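Local coordinates for glycerol-3-phosphate dehydrogenase [NAD(+)] 1 (Saccharomyces cerevisiae, PDB 4FGW), which catalyses the NAD-dependent interconversion of dihydroxyacetone phosphate and glycerol 3-phosphate, supporting glycerol accumulation when yeast faces hyperosmotic stress, at residues A[97-102]-A[187-192]; A[160-163]-A[169-172]; A[173-178]-A[201-206]; A[248-253]-A[339-344]; A[254-259]-A[263-268]. All coordinates share one frame; numbering follows the deposited sequence.

Interaction 1 of 5, residues A[97-102]-A[187-192]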
loop_
_atom_site.group_PDB
_atom_site.type_symbol
_atom_site.label_atom_id
_atom_site.label_comp_id
_atom_site.label_asym_id
_atom_site.label_seq_id
_atom_site.Cartn_x
_atom_site.Cartn_y
_atom_site.Cartn_z
ATOM N N PRO A 97 28.968 -5.523 11.360
ATOM C CA PRO A 97 30.256 -5.808 10.690
ATOM C C PRO A 97 30.367 -5.349 9.234
ATOM O O PRO A 97 29.384 -5.380 8.489
ATOM C CB PRO A 97 30.393 -7.325 10.827
ATOM C CG PRO A 97 28.974 -7.815 10.865
ATOM C CD PRO A 97 28.218 -6.772 11.632
ATOM N N GLY A 98 31.574 -4.921 8.862
ATOM C CA GLY A 98 31.911 -4.456 7.520
ATOM C C GLY A 98 31.524 -3.025 7.198
ATOM O O GLY A 98 31.776 -2.562 6.082
ATOM N N ILE A 99 30.908 -2.313 8.160
ATOM C CA ILE A 99 30.461 -0.932 7.958
ATOM C C ILE A 99 31.419 0.064 8.578
ATOM O O ILE A 99 31.545 0.127 9.801
ATOM C CB ILE A 99 28.971 -0.711 8.372
ATOM C CG1 ILE A 99 27.991 -1.589 7.536
ATOM C CG2 ILE A 99 28.568 0.782 8.364
ATOM C CD1 ILE A 99 27.898 -1.308 5.977
ATOM N N THR A 100 32.079 0.855 7.721
ATOM C CA THR A 100 33.032 1.886 8.132
ATOM C C THR A 100 32.257 3.072 8.707
ATOM O O THR A 100 31.364 3.611 8.050
ATOM C CB THR A 100 33.973 2.265 6.970
ATOM O OG1 THR A 100 34.495 1.076 6.377
ATOM C CG2 THR A 100 35.126 3.159 7.413
ATOM N N LEU A 101 32.580 3.441 9.953
ATOM C CA LEU A 101 31.945 4.554 10.660
ATOM C C LEU A 101 32.747 5.850 10.424
ATOM O O LEU A 101 33.970 5.763 10.284
ATOM C CB LEU A 101 31.757 4.226 12.154
ATOM C CG LEU A 101 30.942 2.953 12.465
ATOM C CD1 LEU A 101 31.133 2.516 13.901
ATOM C CD2 LEU A 101 29.463 3.131 12.140
ATOM N N PRO A 102 32.074 7.031 10.296
ATOM C CA PRO A 102 32.786 8.281 9.940
ATOM C C PRO A 102 34.205 8.578 10.455
ATOM O O PRO A 102 35.183 8.260 9.766
ATOM C CB PRO A 102 31.765 9.377 10.262
ATOM C CG PRO A 102 30.454 8.726 10.059
ATOM C CD PRO A 102 30.614 7.260 10.380
ATOM N N GLU A 187 20.396 -2.385 5.588
ATOM C CA GLU A 187 20.283 -1.698 4.302
ATOM C C GLU A 187 20.662 -0.224 4.394
ATOM O O GLU A 187 21.371 0.263 3.510
ATOM C CB GLU A 187 18.889 -1.889 3.684
ATOM C CG GLU A 187 18.636 -3.312 3.215
ATOM C CD GLU A 187 17.596 -3.409 2.120
ATOM O OE1 GLU A 187 17.983 -3.674 0.957
ATOM O OE2 GLU A 187 16.399 -3.186 2.416
ATOM N N VAL A 188 20.202 0.483 5.458
ATOM C CA VAL A 188 20.524 1.902 5.692
ATOM C C VAL A 188 22.050 2.056 5.851
ATOM O O VAL A 188 22.624 2.984 5.279
ATOM C CB VAL A 188 19.745 2.545 6.887
ATOM C CG1 VAL A 188 20.072 4.033 7.035
ATOM C CG2 VAL A 188 18.243 2.342 6.762
ATOM N N ALA A 189 22.697 1.124 6.601
ATOM C CA ALA A 189 24.150 1.096 6.839
ATOM C C ALA A 189 24.917 0.904 5.534
ATOM O O ALA A 189 25.884 1.615 5.293
ATOM C CB ALA A 189 24.505 -0.007 7.829
ATOM N N GLN A 190 24.432 -0.008 4.665
ATOM C CA GLN A 190 25.002 -0.300 3.349
ATOM C C GLN A 190 24.723 0.831 2.349
ATOM O O GLN A 190 25.161 0.761 1.198
ATOM C CB GLN A 190 24.424 -1.613 2.809
ATOM C CG GLN A 190 25.147 -2.850 3.292
ATOM C CD GLN A 190 24.560 -4.076 2.648
ATOM O OE1 GLN A 190 25.013 -4.528 1.592
ATOM N NE2 GLN A 190 23.530 -4.636 3.265
ATOM N N GLU A 191 23.970 1.856 2.787
ATOM C CA GLU A 191 23.557 3.024 2.005
ATOM C C GLU A 191 22.617 2.664 0.851
ATOM O O GLU A 191 22.609 3.334 -0.185
ATOM C CB GLU A 191 24.747 3.913 1.591
ATOM C CG GLU A 191 25.507 4.471 2.782
ATOM C CD GLU A 191 26.652 5.423 2.498
ATOM O OE1 GLU A 191 26.956 5.671 1.307
ATOM O OE2 GLU A 191 27.250 5.924 3.477
ATOM N N HIS A 192 21.816 1.594 1.047
ATOM C CA HIS A 192 20.789 1.157 0.101
ATOM C C HIS A 192 19.601 2.087 0.334
ATOM O O HIS A 192 19.160 2.244 1.477
ATOM C CB HIS A 192 20.385 -0.307 0.350
ATOM C CG HIS A 192 21.416 -1.330 -0.025
ATOM N ND1 HIS A 192 22.700 -0.972 -0.407
ATOM C CD2 HIS A 192 21.319 -2.680 -0.038
ATOM C CE1 HIS A 192 23.333 -2.110 -0.645
ATOM N NE2 HIS A 192 22.541 -3.162 -0.442
#
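The peptide group joining A189 to Q190 carries the terminal methyl of I99 on one face: I99 CD1 stands over it, 3.6 Å from A189 O and 3.7 Å from A189 C. A second flat group, the H192 ring, has Q190 CB above one face, displaced toward the rim, and E187 OE1 in plane at its edge. Beside the peptide, I99 CG1 meets A189 CB at 3.8 Å, and Q190 CG borders the methyl at 4.1 Å from I99 CD1. CG1 of I99 lies beside its backbone N (chi1 -61°), which turns the longer branch to the helix. Shortening this residue to an alanine would probably open a gap over the A189 peptide. On the helix side, E191 has positive phi, and H192 N bonds to E187 O at 2.8 Å while E191 N bonds to V188 O. This Schellman motif ends helix 185-189 of the Rossmann-type domain, where A185 probably contacts NAD.

Interaction 2 of 5, residues A[160-163]-A[169-172]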
loop_
_atom_site.group_PDB
_atom_site.type_symbol
_atom_site.label_atom_id
_atom_site.label_comp_id
_atom_site.label_asym_id
_atom_site.label_seq_id
_atom_site.Cartn_x
_atom_site.Cartn_y
_atom_site.Cartn_z
ATOM N N GLY A 160 -4.191 -0.710 29.159
ATOM C CA GLY A 160 -4.162 0.528 28.389
ATOM C C GLY A 160 -3.184 0.580 27.235
ATOM O O GLY A 160 -2.513 -0.409 26.920
ATOM N N VAL A 161 -3.119 1.756 26.590
ATOM C CA VAL A 161 -2.218 2.049 25.477
ATOM C C VAL A 161 -1.242 3.155 25.864
ATOM O O VAL A 161 -1.643 4.135 26.488
ATOM C CB VAL A 161 -2.934 2.358 24.129
ATOM C CG1 VAL A 161 -3.434 1.086 23.465
ATOM C CG2 VAL A 161 -4.066 3.376 24.286
ATOM N N GLN A 162 0.035 3.003 25.494
ATOM C CA GLN A 162 1.051 4.020 25.770
ATOM C C GLN A 162 2.159 4.052 24.730
ATOM O O GLN A 162 2.691 3.012 24.348
ATOM C CB GLN A 162 1.644 3.882 27.183
ATOM C CG GLN A 162 2.505 5.089 27.590
ATOM C CD GLN A 162 3.116 4.967 28.957
ATOM O OE1 GLN A 162 2.654 5.593 29.912
ATOM N NE2 GLN A 162 4.193 4.195 29.073
ATOM N N LEU A 163 2.520 5.267 24.298
ATOM C CA LEU A 163 3.625 5.503 23.382
ATOM C C LEU A 163 4.923 5.418 24.193
ATOM O O LEU A 163 4.970 5.891 25.333
ATOM C CB LEU A 163 3.496 6.882 22.699
ATOM C CG LEU A 163 2.186 7.191 21.947
ATOM C CD1 LEU A 163 2.148 8.631 21.492
ATOM C CD2 LEU A 163 1.968 6.253 20.761
ATOM N N THR A 169 9.286 10.806 28.147
ATOM C CA THR A 169 8.865 12.128 28.611
ATOM C C THR A 169 8.418 12.079 30.069
ATOM O O THR A 169 8.853 12.917 30.860
ATOM C CB THR A 169 7.818 12.726 27.647
ATOM O OG1 THR A 169 8.427 12.893 26.363
ATOM C CG2 THR A 169 7.280 14.074 28.116
ATOM N N GLU A 170 7.587 11.086 30.441
ATOM C CA GLU A 170 7.135 10.995 31.826
ATOM C C GLU A 170 8.200 10.520 32.829
ATOM O O GLU A 170 8.080 10.822 34.016
ATOM C CB GLU A 170 5.764 10.308 31.971
ATOM C CG GLU A 170 5.743 8.797 31.796
ATOM C CD GLU A 170 4.610 8.125 32.550
ATOM O OE1 GLU A 170 3.727 7.533 31.890
ATOM O OE2 GLU A 170 4.589 8.216 33.801
ATOM N N GLU A 171 9.262 9.830 32.347
ATOM C CA GLU A 171 10.365 9.367 33.202
ATOM C C GLU A 171 11.534 10.358 33.230
ATOM O O GLU A 171 12.273 10.380 34.206
ATOM C CB GLU A 171 10.879 7.970 32.778
ATOM C CG GLU A 171 9.901 6.819 32.964
ATOM C CD GLU A 171 9.425 6.523 34.372
ATOM O OE1 GLU A 171 8.193 6.549 34.588
ATOM O OE2 GLU A 171 10.271 6.232 35.247
ATOM N N LEU A 172 11.723 11.157 32.164
ATOM C CA LEU A 172 12.853 12.090 32.089
ATOM C C LEU A 172 12.502 13.583 32.102
ATOM O O LEU A 172 13.367 14.404 32.419
ATOM C CB LEU A 172 13.789 11.733 30.913
ATOM C CG LEU A 172 14.357 10.298 30.887
ATOM C CD1 LEU A 172 15.075 10.022 29.596
ATOM C CD2 LEU A 172 15.290 10.039 32.072
#
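Beside the meeting point of Q162 and E170, T169 OG1 lies within hydrogen-bonding reach of two backbone carbonyls, S165 O one turn back in the helix and I174 O beyond its end, the latter 2.8 Å from T169 OG1; its one proton must be shared between them. The contact itself is slight, burying 53 Å² in all. E170 reaches out from helix 164-172 with its CG between the backbone N and the carbonyl carbon (chi1 75°) and the rest of the chain extended, which carries the carboxylate toward the strand. Q162 answers with an equally stretched chain, and the carboxylate and amide planes are turned 69° against each other. E170 OE1 is 3.0 Å from the modelled Q162 OE1, but the Q162 amide is probably turned over, in which case its nitrogen may give E170 OE1 a hydrogen bond. The two segments belong to a strand-to-helix connection: the weakly bonded strand 160-162 pairs antiparallel with 155-157, Q162 bonding through its backbone to E155, and L163 then occupies the N-cap position of helix 164-172. L163 packs on A236 and S239 of helix 235-257, while V161 and L163 both rest on F284.

Interaction 3 of 5, residues A[173-178]-A[201-206]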
loop_
_atom_site.group_PDB
_atom_site.type_symbol
_atom_site.label_atom_id
_atom_site.label_comp_id
_atom_site.label_asym_id
_atom_site.label_seq_id
_atom_site.Cartn_x
_atom_site.Cartn_y
_atom_site.Cartn_z
ATOM N N GLY A 173 11.250 13.916 31.778
ATOM C CA GLY A 173 10.770 15.298 31.736
ATOM C C GLY A 173 11.210 16.049 30.491
ATOM O O GLY A 173 11.167 17.282 30.448
ATOM N N ILE A 174 11.627 15.306 29.461
ATOM C CA ILE A 174 12.121 15.866 28.198
ATOM C C ILE A 174 11.153 15.631 27.050
ATOM O O ILE A 174 10.497 14.586 27.028
ATOM C CB ILE A 174 13.566 15.359 27.888
ATOM C CG1 ILE A 174 13.623 13.810 27.683
ATOM C CG2 ILE A 174 14.552 15.839 28.983
ATOM C CD1 ILE A 174 14.969 13.253 27.201
ATOM N N GLN A 175 11.061 16.592 26.095
ATOM C CA GLN A 175 10.210 16.446 24.900
ATOM C C GLN A 175 10.770 15.303 24.055
ATOM O O GLN A 175 11.991 15.180 23.933
ATOM C CB GLN A 175 10.136 17.752 24.087
ATOM C CG GLN A 175 9.024 17.773 23.024
ATOM C CD GLN A 175 7.609 17.953 23.550
ATOM O OE1 GLN A 175 7.359 18.147 24.752
ATOM N NE2 GLN A 175 6.643 17.944 22.636
ATOM N N CYS A 176 9.888 14.435 23.531
ATOM C CA CYS A 176 10.328 13.260 22.783
ATOM C C CYS A 176 9.448 12.895 21.604
ATOM O O CYS A 176 8.256 12.628 21.773
ATOM C CB CYS A 176 10.542 12.070 23.719
ATOM S SG CYS A 176 11.227 10.602 22.919
ATOM N N GLY A 177 10.063 12.864 20.427
ATOM C CA GLY A 177 9.415 12.472 19.186
ATOM C C GLY A 177 9.780 11.057 18.787
ATOM O O GLY A 177 10.371 10.318 19.581
ATOM N N ALA A 178 9.437 10.660 17.556
ATOM C CA ALA A 178 9.737 9.309 17.072
ATOM C C ALA A 178 10.294 9.274 15.653
ATOM O O ALA A 178 10.086 10.209 14.890
ATOM C CB ALA A 178 8.508 8.418 17.190
ATOM N N HIS A 201 6.356 16.912 18.016
ATOM C CA HIS A 201 5.470 18.031 18.319
ATOM C C HIS A 201 6.353 19.109 18.912
ATOM O O HIS A 201 7.034 18.857 19.913
ATOM C CB HIS A 201 4.378 17.640 19.335
ATOM C CG HIS A 201 3.336 16.715 18.787
ATOM N ND1 HIS A 201 3.237 15.402 19.220
ATOM C CD2 HIS A 201 2.378 16.942 17.856
ATOM C CE1 HIS A 201 2.227 14.874 18.546
ATOM N NE2 HIS A 201 1.683 15.761 17.707
ATOM N N ILE A 202 6.383 20.294 18.273
ATOM C CA ILE A 202 7.156 21.433 18.767
ATOM C C ILE A 202 6.533 21.819 20.119
ATOM O O ILE A 202 5.313 21.996 20.186
ATOM C CB ILE A 202 7.200 22.599 17.735
ATOM C CG1 ILE A 202 8.115 22.246 16.550
ATOM C CG2 ILE A 202 7.650 23.919 18.380
ATOM C CD1 ILE A 202 7.421 22.221 15.280
ATOM N N PRO A 203 7.327 21.843 21.216
ATOM C CA PRO A 203 6.741 22.133 22.535
ATOM C C PRO A 203 6.500 23.611 22.838
ATOM O O PRO A 203 6.884 24.488 22.062
ATOM C CB PRO A 203 7.746 21.504 23.505
ATOM C CG PRO A 203 9.046 21.585 22.799
ATOM C CD PRO A 203 8.782 21.600 21.316
ATOM N N LYS A 204 5.852 23.875 23.983
ATOM C CA LYS A 204 5.549 25.208 24.511
ATOM C C LYS A 204 6.832 25.892 25.009
ATOM O O LYS A 204 6.947 27.119 24.946
ATOM C CB LYS A 204 4.496 25.119 25.636
ATOM C CG LYS A 204 4.702 23.960 26.633
ATOM C CD LYS A 204 3.493 23.005 26.723
ATOM C CE LYS A 204 3.334 22.037 25.562
ATOM N NZ LYS A 204 4.334 20.933 25.590
ATOM N N ASP A 205 7.801 25.074 25.467
ATOM C CA ASP A 205 9.116 25.442 25.999
ATOM C C ASP A 205 10.078 25.960 24.902
ATOM O O ASP A 205 11.152 26.478 25.223
ATOM C CB ASP A 205 9.710 24.209 26.726
ATOM C CG ASP A 205 11.047 24.400 27.431
ATOM O OD1 ASP A 205 11.233 25.452 28.081
ATOM O OD2 ASP A 205 11.891 23.480 27.360
ATOM N N PHE A 206 9.677 25.835 23.622
ATOM C CA PHE A 206 10.436 26.230 22.434
ATOM C C PHE A 206 10.908 27.689 22.415
ATOM O O PHE A 206 10.181 28.586 22.857
ATOM C CB PHE A 206 9.624 25.897 21.170
ATOM C CG PHE A 206 10.331 26.066 19.847
ATOM C CD1 PHE A 206 10.028 27.134 19.011
ATOM C CD2 PHE A 206 11.279 25.142 19.423
ATOM C CE1 PHE A 206 10.669 27.280 17.778
ATOM C CE2 PHE A 206 11.931 25.299 18.198
ATOM C CZ PHE A 206 11.617 26.361 17.381
#
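Q175 sends CG anti to its backbone N (chi1 -167°) and then bends at chi2 (75°), a kink that swings its amide off the strand and across to H201 and P203. There Q175 NE2 donates to H201 O at 2.9 Å. With an N-H...O angle of 139°, the bond is noticeably bent, and the donor is tilted out of the carbonyl plane. P203 supports the same amide from one face: P203 CB stands over it, 3.6 Å from both Q175 CD and Q175 OE1, while P203 CG reaches the aliphatic part at 3.8 Å from Q175 CG. The bent chain of K204 crosses the glutamine at about a right angle, its NZ still 4.2 Å from Q175 OE1. A leucine in place of Q175 would probably leave H201 O without its amide donor. Strand 175-180 runs antiparallel to 194-199 in the main sheet, and this contact ties the loop leaving 194-199 back to the start of its neighbour. R146 of strand 146-149 lies against Q175 and P203 and makes a salt bridge with D205. One bent bond and one proline against an amide face thus help hold the loop, a mixed polar and apolar grip at the end of the strands.

Interaction 4 of 5, residues A[248-253]-A[339-344]; sequences VALGCG and QGLITC
L250 of helix 235-257 packs closely on the first turn of helix 340-354, whereas Q339 and I342 on that turn lie at solvent and leave L250 untouched. In the tight part L250 CD1 sits over the face of the peptide between G340 and L341, 3.5 Å from both G340 O and G340 C. G340 leaves room for this approach: a beta carbon there would probably be tight, about 3.3 Å from L250 CD1. The other branch, L250 CD2, meets L341 CD1 at 3.7 Å, the two leucine side chains crossing at about a right angle. With CG beside the backbone N (chi1 -70°), L250 aims its methyls at the partner helix. L341 is backed by A325, W326 and E329 of helix 325-333, and V366 of helix 361-371 touches L250. Toward the open side, Q339 O accepts from I342 N and T343 N. Q339 probably contacts NAD, as in related enzymes, and G340 N bonds to OD1 of N311, a probable substrate-binding residue. Across the helices only dispersion contacts form, methyl to methyl and methyl to peptide face; this close fit, with the G340-N311 bond, probably helps place the helix start beside the presumed site.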
loop_
_atom_site.group_PDB
_atom_site.type_symbol
_atom_site.label_atom_id
_atom_site.label_comp_id
_atom_site.label_asym_id
_atom_site.label_seq_id
_atom_site.Cartn_x
_atom_site.Cartn_y
_atom_site.Cartn_z
ATOM N N VAL A 248 -1.515 -7.369 10.672
ATOM C CA VAL A 248 -1.952 -7.369 9.279
ATOM C C VAL A 248 -1.096 -8.350 8.434
ATOM O O VAL A 248 -1.653 -9.123 7.648
ATOM C CB VAL A 248 -1.971 -5.935 8.676
ATOM C CG1 VAL A 248 -2.545 -5.938 7.259
ATOM C CG2 VAL A 248 -2.750 -4.971 9.569
ATOM N N ALA A 249 0.241 -8.336 8.622
ATOM C CA ALA A 249 1.176 -9.221 7.913
ATOM C C ALA A 249 0.827 -10.703 8.128
ATOM O O ALA A 249 1.024 -11.514 7.218
ATOM C CB ALA A 249 2.609 -8.944 8.353
ATOM N N LEU A 250 0.272 -11.042 9.314
ATOM C CA LEU A 250 -0.170 -12.403 9.624
ATOM C C LEU A 250 -1.356 -12.789 8.737
ATOM O O LEU A 250 -1.333 -13.861 8.135
ATOM C CB LEU A 250 -0.499 -12.588 11.114
ATOM C CG LEU A 250 0.680 -12.569 12.108
ATOM C CD1 LEU A 250 0.185 -12.462 13.527
ATOM C CD2 LEU A 250 1.546 -13.826 11.982
ATOM N N GLY A 251 -2.332 -11.882 8.604
ATOM C CA GLY A 251 -3.503 -12.054 7.748
ATOM C C GLY A 251 -3.138 -12.243 6.289
ATOM O O GLY A 251 -3.798 -13.018 5.593
ATOM N N CYS A 252 -2.055 -11.564 5.820
ATOM C CA CYS A 252 -1.523 -11.673 4.447
ATOM C C CYS A 252 -0.899 -13.041 4.209
ATOM O O CYS A 252 -1.119 -13.638 3.152
ATOM C CB CYS A 252 -0.523 -10.561 4.150
ATOM S SG CYS A 252 -1.247 -8.911 4.111
ATOM N N GLY A 253 -0.106 -13.498 5.179
ATOM C CA GLY A 253 0.558 -14.796 5.148
ATOM C C GLY A 253 -0.433 -15.936 5.070
ATOM O O GLY A 253 -0.270 -16.841 4.243
ATOM N N GLN A 339 6.693 -10.914 16.205
ATOM C CA GLN A 339 6.037 -10.068 17.199
ATOM C C GLN A 339 4.516 -10.072 17.080
ATOM O O GLN A 339 3.804 -10.129 18.083
ATOM C CB GLN A 339 6.566 -8.634 17.109
ATOM C CG GLN A 339 7.010 -8.052 18.441
ATOM C CD GLN A 339 5.960 -8.202 19.524
ATOM O OE1 GLN A 339 5.053 -7.377 19.642
ATOM N NE2 GLN A 339 6.077 -9.259 20.320
ATOM N N GLY A 340 4.029 -10.004 15.848
ATOM C CA GLY A 340 2.593 -9.923 15.573
ATOM C C GLY A 340 1.745 -10.946 16.313
ATOM O O GLY A 340 0.559 -10.704 16.561
ATOM N N LEU A 341 2.349 -12.103 16.666
ATOM C CA LEU A 341 1.725 -13.194 17.422
ATOM C C LEU A 341 1.300 -12.699 18.810
ATOM O O LEU A 341 0.204 -13.022 19.264
ATOM C CB LEU A 341 2.726 -14.358 17.560
ATOM C CG LEU A 341 2.539 -15.614 16.698
ATOM C CD1 LEU A 341 2.279 -15.290 15.252
ATOM C CD2 LEU A 341 3.771 -16.484 16.765
ATOM N N ILE A 342 2.158 -11.890 19.460
ATOM C CA ILE A 342 1.897 -11.306 20.776
ATOM C C ILE A 342 0.939 -10.112 20.627
ATOM O O ILE A 342 -0.036 -10.014 21.371
ATOM C CB ILE A 342 3.231 -10.947 21.501
ATOM C CG1 ILE A 342 4.038 -12.220 21.849
ATOM C CG2 ILE A 342 3.004 -10.114 22.760
ATOM C CD1 ILE A 342 5.426 -12.281 21.215
ATOM N N THR A 343 1.210 -9.227 19.652
ATOM C CA THR A 343 0.425 -8.021 19.380
ATOM C C THR A 343 -1.060 -8.289 19.144
ATOM O O THR A 343 -1.882 -7.595 19.745
ATOM C CB THR A 343 1.098 -7.143 18.321
ATOM O OG1 THR A 343 2.481 -7.025 18.648
ATOM C CG2 THR A 343 0.481 -5.747 18.235
ATOM N N CYS A 344 -1.409 -9.318 18.329
ATOM C CA CYS A 344 -2.816 -9.654 18.075
ATOM C C CYS A 344 -3.582 -10.047 19.350
ATOM O O CYS A 344 -4.777 -9.760 19.446
ATOM C CB CYS A 344 -2.985 -10.674 16.948
ATOM S SG CYS A 344 -2.554 -12.375 17.388
#

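Interaction 5 of 5, residues A[254-259]-A[263-268]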
loop_
_atom_site.group_PDB
_atom_site.type_symbol
_atom_site.label_atom_id
_atom_site.label_comp_id
_atom_site.label_asym_id
_atom_site.label_seq_id
_atom_site.Cartn_x
_atom_site.Cartn_y
_atom_site.Cartn_z
ATOM N N PHE A 254 -1.508 -15.863 5.898
ATOM C CA PHE A 254 -2.588 -16.851 5.916
ATOM C C PHE A 254 -3.185 -16.977 4.526
ATOM O O PHE A 254 -3.279 -18.074 3.975
ATOM C CB PHE A 254 -3.698 -16.444 6.910
ATOM C CG PHE A 254 -3.318 -16.376 8.371
ATOM C CD1 PHE A 254 -3.988 -15.524 9.240
ATOM C CD2 PHE A 254 -2.300 -17.173 8.882
ATOM C CE1 PHE A 254 -3.636 -15.457 10.590
ATOM C CE2 PHE A 254 -1.948 -17.105 10.227
ATOM C CZ PHE A 254 -2.619 -16.249 11.075
ATOM N N VAL A 255 -3.523 -15.834 3.946
ATOM C CA VAL A 255 -4.136 -15.700 2.637
ATOM C C VAL A 255 -3.223 -16.155 1.468
ATOM O O VAL A 255 -3.709 -16.800 0.536
ATOM C CB VAL A 255 -4.723 -14.275 2.553
ATOM C CG1 VAL A 255 -4.189 -13.463 1.382
ATOM C CG2 VAL A 255 -6.235 -14.304 2.600
ATOM N N GLU A 256 -1.905 -15.881 1.565
ATOM C CA GLU A 256 -0.894 -16.298 0.585
ATOM C C GLU A 256 -0.696 -17.820 0.642
ATOM O O GLU A 256 -0.786 -18.481 -0.394
ATOM C CB GLU A 256 0.440 -15.584 0.843
ATOM C CG GLU A 256 0.497 -14.170 0.289
ATOM C CD GLU A 256 1.806 -13.425 0.483
ATOM O OE1 GLU A 256 2.772 -14.027 1.005
ATOM O OE2 GLU A 256 1.861 -12.229 0.120
ATOM N N GLY A 257 -0.471 -18.347 1.856
ATOM C CA GLY A 257 -0.272 -19.764 2.138
ATOM C C GLY A 257 -1.420 -20.651 1.701
ATOM O O GLY A 257 -1.204 -21.819 1.364
ATOM N N LEU A 258 -2.652 -20.095 1.698
ATOM C CA LEU A 258 -3.874 -20.763 1.244
ATOM C C LEU A 258 -3.918 -20.820 -0.298
ATOM O O LEU A 258 -4.770 -21.510 -0.863
ATOM C CB LEU A 258 -5.121 -20.026 1.774
ATOM C CG LEU A 258 -5.567 -20.313 3.212
ATOM C CD1 LEU A 258 -6.562 -19.269 3.685
ATOM C CD2 LEU A 258 -6.190 -21.694 3.344
ATOM N N GLY A 259 -3.015 -20.083 -0.952
ATOM C CA GLY A 259 -2.908 -20.016 -2.406
ATOM C C GLY A 259 -3.847 -19.020 -3.057
ATOM O O GLY A 259 -4.176 -19.168 -4.237
ATOM N N ASN A 263 -3.788 -10.581 -5.058
ATOM C CA ASN A 263 -5.049 -9.840 -4.981
ATOM C C ASN A 263 -5.722 -9.982 -3.635
ATOM O O ASN A 263 -6.290 -9.018 -3.131
ATOM C CB ASN A 263 -5.998 -10.258 -6.103
ATOM C CG ASN A 263 -5.526 -9.890 -7.489
ATOM O OD1 ASN A 263 -4.725 -8.971 -7.668
ATOM N ND2 ASN A 263 -5.986 -10.608 -8.503
ATOM N N ALA A 264 -5.645 -11.182 -3.051
ATOM C CA ALA A 264 -6.199 -11.478 -1.741
ATOM C C ALA A 264 -5.330 -10.837 -0.668
ATOM O O ALA A 264 -5.863 -10.299 0.295
ATOM C CB ALA A 264 -6.286 -12.975 -1.540
ATOM N N SER A 265 -3.998 -10.844 -0.858
ATOM C CA SER A 265 -3.028 -10.235 0.053
ATOM C C SER A 265 -3.213 -8.713 0.094
ATOM O O SER A 265 -3.311 -8.145 1.181
ATOM C CB SER A 265 -1.609 -10.597 -0.373
ATOM O OG SER A 265 -0.663 -10.105 0.559
ATOM N N ALA A 266 -3.312 -8.067 -1.096
ATOM C CA ALA A 266 -3.533 -6.623 -1.263
ATOM C C ALA A 266 -4.837 -6.185 -0.575
ATOM O O ALA A 266 -4.871 -5.104 0.013
ATOM C CB ALA A 266 -3.573 -6.274 -2.739
ATOM N N ALA A 267 -5.889 -7.044 -0.614
ATOM C CA ALA A 267 -7.181 -6.817 0.043
ATOM C C ALA A 267 -7.024 -6.756 1.569
ATOM O O ALA A 267 -7.594 -5.855 2.184
ATOM C CB ALA A 267 -8.176 -7.902 -0.348
ATOM N N ILE A 268 -6.218 -7.672 2.171
ATOM C CA ILE A 268 -5.936 -7.682 3.618
ATOM C C ILE A 268 -5.137 -6.454 4.022
ATOM O O ILE A 268 -5.399 -5.891 5.086
ATOM C CB ILE A 268 -5.355 -9.040 4.153
ATOM C CG1 ILE A 268 -6.482 -10.066 4.292
ATOM C CG2 ILE A 268 -4.659 -8.905 5.525
ATOM C CD1 ILE A 268 -6.482 -10.987 3.314
#
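This is a buried helix-helix contact at a tight turn, where the end of helix 235-257 meets the first turns of helix 261-283. V255 and S265 come closest, their CA atoms 6.1 Å apart, and V255 carries the apolar half. Its CG1 stands over the face of the A264-S265 peptide, 3.5 Å from both A264 C and S265 N, and touches A264 CB at 3.6 Å. Its other methyl, V255 CG2, reaches I268 CD1 tip to tip at 3.4 Å, a tight approach. The valine takes a near-eclipsed rotation (chi1 123°), which divides its two methyls between A264 and I268. The polar half is lighter: S265 OG, anti to its own backbone N, gives a weak bond to E256 OE2 at 3.3 Å. The stronger partner of that carboxylate is R316 of helix 310-320, whose NE forms a salt bridge with E256 OE1. Past V255 the first helix closes in a Schellman motif at G259, with positive phi and G259 N bonded to E256 O at 2.8 Å. The outer side of helix 261-283 faces the second subunit, whose W193 packs on A264 and I268, and N263 bonds to T304 of that subunit. With R316 on one oxygen and only a weak bond from S265 on the other, E256 probably keeps its charge beside the apolar V255-A264-I268 cluster and ties the end of helix 235-257 chiefly to helix 310-320.

How the interactions relate
The five contacts fall into two groups. Interactions 1 to 3 lie in the N-terminal, Rossmann-type domain; interactions 4 and 5 lie in the helical C-terminal one. Interaction 2 is nested within the loop closed by interaction 1, and interaction 3 crosses interaction 1 in sequence. Interactions 2 and 3 are neighbours, centres 13 Å apart, joined where helix 164-172 runs on into strand 175-180 of the main sheet. Interaction 1 is remote, its centre 30 Å or more from each of the others. Interactions 4 and 5 share helix 235-257, with centres 13 Å apart and C252 touching S265 and I268, so helix 235-257 lies between the presumed NAD and substrate site and helix 261-283, which meets the second subunit.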